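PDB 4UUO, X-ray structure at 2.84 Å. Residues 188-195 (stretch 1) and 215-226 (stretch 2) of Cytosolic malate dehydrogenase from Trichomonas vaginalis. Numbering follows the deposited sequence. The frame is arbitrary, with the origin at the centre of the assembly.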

# COMPACT_ATOMS: atom_id res chain seq x y z
N THR A 188 24.69 2.76 13.30
CA THR A 188 25.95 3.31 12.82
C THR A 188 25.97 3.50 11.31
O THR A 188 27.05 3.63 10.72
CB THR A 188 27.15 2.42 13.21
OG1 THR A 188 27.02 1.14 12.58
CG2 THR A 188 27.23 2.24 14.72
N GLN A 189 24.81 3.52 10.67
CA GLN A 189 24.76 3.75 9.22
C GLN A 189 25.33 5.12 8.89
O GLN A 189 25.14 6.08 9.65
CB GLN A 189 23.33 3.61 8.67
CG GLN A 189 22.40 4.78 8.93
CD GLN A 189 21.49 4.54 10.11
OE1 GLN A 189 21.93 4.07 11.16
NE2 GLN A 189 20.20 4.86 9.94
N VAL A 190 26.04 5.21 7.78
CA VAL A 190 26.73 6.44 7.41
C VAL A 190 25.99 7.17 6.29
O VAL A 190 26.06 6.77 5.13
CB VAL A 190 28.18 6.17 6.97
CG1 VAL A 190 28.93 7.47 6.75
CG2 VAL A 190 28.90 5.29 7.99
N PRO A 191 25.26 8.25 6.64
CA PRO A 191 24.63 9.09 5.61
C PRO A 191 25.68 9.90 4.88
O PRO A 191 26.11 10.94 5.38
CB PRO A 191 23.68 9.99 6.41
CG PRO A 191 23.56 9.35 7.77
CD PRO A 191 24.88 8.69 7.99
N ASP A 192 26.09 9.44 3.70
CA ASP A 192 27.17 10.08 2.96
C ASP A 192 26.62 11.02 1.89
O ASP A 192 26.00 10.58 0.92
CB ASP A 192 28.08 9.01 2.34
CG ASP A 192 29.31 9.60 1.67
OD1 ASP A 192 29.56 10.81 1.82
OD2 ASP A 192 30.03 8.83 1.00
N THR A 193 26.88 12.31 2.07
CA THR A 193 26.36 13.33 1.17
C THR A 193 27.47 14.12 0.51
O THR A 193 27.28 15.28 0.15
CB THR A 193 25.46 14.33 1.92
OG1 THR A 193 26.02 14.59 3.22
CG2 THR A 193 24.06 13.78 2.08
N THR A 194 28.63 13.49 0.34
CA THR A 194 29.79 14.20 -0.20
C THR A 194 29.97 13.94 -1.70
O THR A 194 30.84 14.52 -2.33
CB THR A 194 31.07 13.80 0.54
OG1 THR A 194 31.35 12.41 0.30
CG2 THR A 194 30.89 14.02 2.03
N HIS A 195 29.14 13.06 -2.24
CA HIS A 195 29.15 12.78 -3.67
C HIS A 195 27.82 13.18 -4.29
O HIS A 195 27.61 13.02 -5.50
CB HIS A 195 29.42 11.30 -3.93
CG HIS A 195 30.21 10.63 -2.86
ND1 HIS A 195 31.59 10.68 -2.80
CD2 HIS A 195 29.81 9.89 -1.79
CE1 HIS A 195 32.00 10.00 -1.75
NE2 HIS A 195 30.95 9.51 -1.12
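Stretch 2 (215-226) YLEGEFAQMIAT

Residues 215-226 form one length of a longer helix, laid across the short strand 190-192 with the axes 8.2 Å apart at closest approach. Their N-to-C directions make an angle of 129°, so the helix runs obliquely backward: Q189 is level with A225, P191 with A221 and T193 with L216. The stretch opens with a wider pi-type turn at 215-219, where the N of F220 bonds to the O of Y215 at 2.7 Å, and the helix is kinked where the N of G218 and of A221 has no bond to the turn before.

The alternation of the strand carries into the residue on either end: Q189, P191 and T193 point their CB toward the helix; V190 and D192 point away.

Apolar packing centres on P191. Its CG lies 3.7 Å from CB of I224 and 4.1 Å from CB of A221, whose small side chain goes with the close backbone approach, 5.5 Å between CA of P191 and CA of A221. The F220 ring meets T193 and P191 obliquely, its CE2 3.4 Å from CG2 of T193 and 4.2 Å from CB of P191.

Polar side chains contribute van der Waals contact: no hydrogen bond crosses the interface. OG1 of T193 approaches CB of L216 at 3.4 Å, and NE2 of Q189 sits 3.8 Å from CA of A225. D192 turns its CB away from the helix; its OD1 accepts from OG1 of T194 at 2.8 Å, and its OD2 is also bonded elsewhere in the structure.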

# COMPACT_ATOMS: atom_id res chain seq x y z
N TYR A 215 26.21 20.74 8.89
CA TYR A 215 24.84 20.30 8.68
C TYR A 215 24.79 18.88 8.15
O TYR A 215 24.29 17.98 8.82
CB TYR A 215 24.11 21.25 7.72
CG TYR A 215 22.71 20.80 7.37
CD1 TYR A 215 21.74 20.69 8.35
CD2 TYR A 215 22.37 20.50 6.06
CE1 TYR A 215 20.45 20.28 8.04
CE2 TYR A 215 21.09 20.08 5.74
CZ TYR A 215 20.13 19.98 6.73
OH TYR A 215 18.86 19.57 6.42
N LEU A 216 25.32 18.69 6.94
CA LEU A 216 25.28 17.40 6.24
C LEU A 216 25.88 16.27 7.07
O LEU A 216 25.38 15.14 7.08
CB LEU A 216 26.02 17.51 4.90
CG LEU A 216 25.39 18.50 3.92
CD1 LEU A 216 26.11 18.48 2.58
CD2 LEU A 216 23.91 18.18 3.73
N GLU A 217 26.96 16.58 7.78
CA GLU A 217 27.68 15.59 8.56
C GLU A 217 27.50 15.84 10.05
O GLU A 217 28.41 15.63 10.84
CB GLU A 217 29.17 15.61 8.19
CG GLU A 217 29.43 15.42 6.71
CD GLU A 217 30.90 15.46 6.36
OE1 GLU A 217 31.71 15.95 7.19
OE2 GLU A 217 31.26 14.99 5.26
N GLY A 218 26.30 16.28 10.42
CA GLY A 218 25.97 16.51 11.82
C GLY A 218 24.48 16.41 12.03
O GLY A 218 23.95 15.33 12.29
N GLU A 219 23.80 17.55 11.91
CA GLU A 219 22.35 17.62 12.06
C GLU A 219 21.63 16.72 11.05
O GLU A 219 20.74 15.95 11.42
CB GLU A 219 21.86 19.06 11.90
CG GLU A 219 20.34 19.22 11.91
CD GLU A 219 19.90 20.65 11.65
OE1 GLU A 219 20.75 21.57 11.69
OE2 GLU A 219 18.69 20.86 11.39
N PHE A 220 22.02 16.82 9.78
CA PHE A 220 21.43 16.01 8.72
C PHE A 220 21.66 14.52 8.97
O PHE A 220 20.72 13.72 8.90
CB PHE A 220 22.01 16.40 7.36
CG PHE A 220 21.61 15.48 6.24
CD1 PHE A 220 20.42 15.68 5.56
CD2 PHE A 220 22.42 14.42 5.88
CE1 PHE A 220 20.04 14.84 4.53
CE2 PHE A 220 22.04 13.56 4.86
CZ PHE A 220 20.85 13.78 4.18
N ALA A 221 22.91 14.17 9.24
CA ALA A 221 23.29 12.79 9.51
C ALA A 221 22.50 12.23 10.69
O ALA A 221 22.05 11.08 10.66
CB ALA A 221 24.78 12.70 9.79
N GLN A 222 22.33 13.05 11.72
CA GLN A 222 21.68 12.63 12.95
C GLN A 222 20.18 12.48 12.76
O GLN A 222 19.52 11.70 13.45
CB GLN A 222 21.98 13.62 14.08
CG GLN A 222 21.86 13.01 15.47
CD GLN A 222 22.74 11.78 15.63
OE1 GLN A 222 23.87 11.73 15.13
NE2 GLN A 222 22.22 10.77 16.33
N MET A 223 19.64 13.24 11.81
CA MET A 223 18.23 13.13 11.46
C MET A 223 17.96 11.82 10.73
O MET A 223 16.93 11.18 10.94
CB MET A 223 17.80 14.33 10.61
CG MET A 223 16.44 14.17 9.94
SD MET A 223 16.59 13.61 8.24
CE MET A 223 14.87 13.69 7.73
N ILE A 224 18.89 11.44 9.86
CA ILE A 224 18.79 10.19 9.12
C ILE A 224 18.81 9.02 10.09
O ILE A 224 17.97 8.13 10.05
CB ILE A 224 19.93 10.03 8.11
CG1 ILE A 224 19.85 11.14 7.06
CG2 ILE A 224 19.88 8.66 7.45
CD1 ILE A 224 18.52 11.21 6.35
N ALA A 225 19.79 9.05 10.99
CA ALA A 225 19.97 8.00 11.98
C ALA A 225 18.75 7.82 12.87
O ALA A 225 18.45 6.70 13.29
CB ALA A 225 21.18 8.31 12.83
N THR A 226 18.03 8.91 13.14
CA THR A 226 16.90 8.84 14.06
C THR A 226 15.53 8.91 13.36
O THR A 226 14.50 8.92 14.03
CB THR A 226 16.95 9.98 15.10
OG1 THR A 226 16.83 11.25 14.44
CG2 THR A 226 18.25 9.93 15.88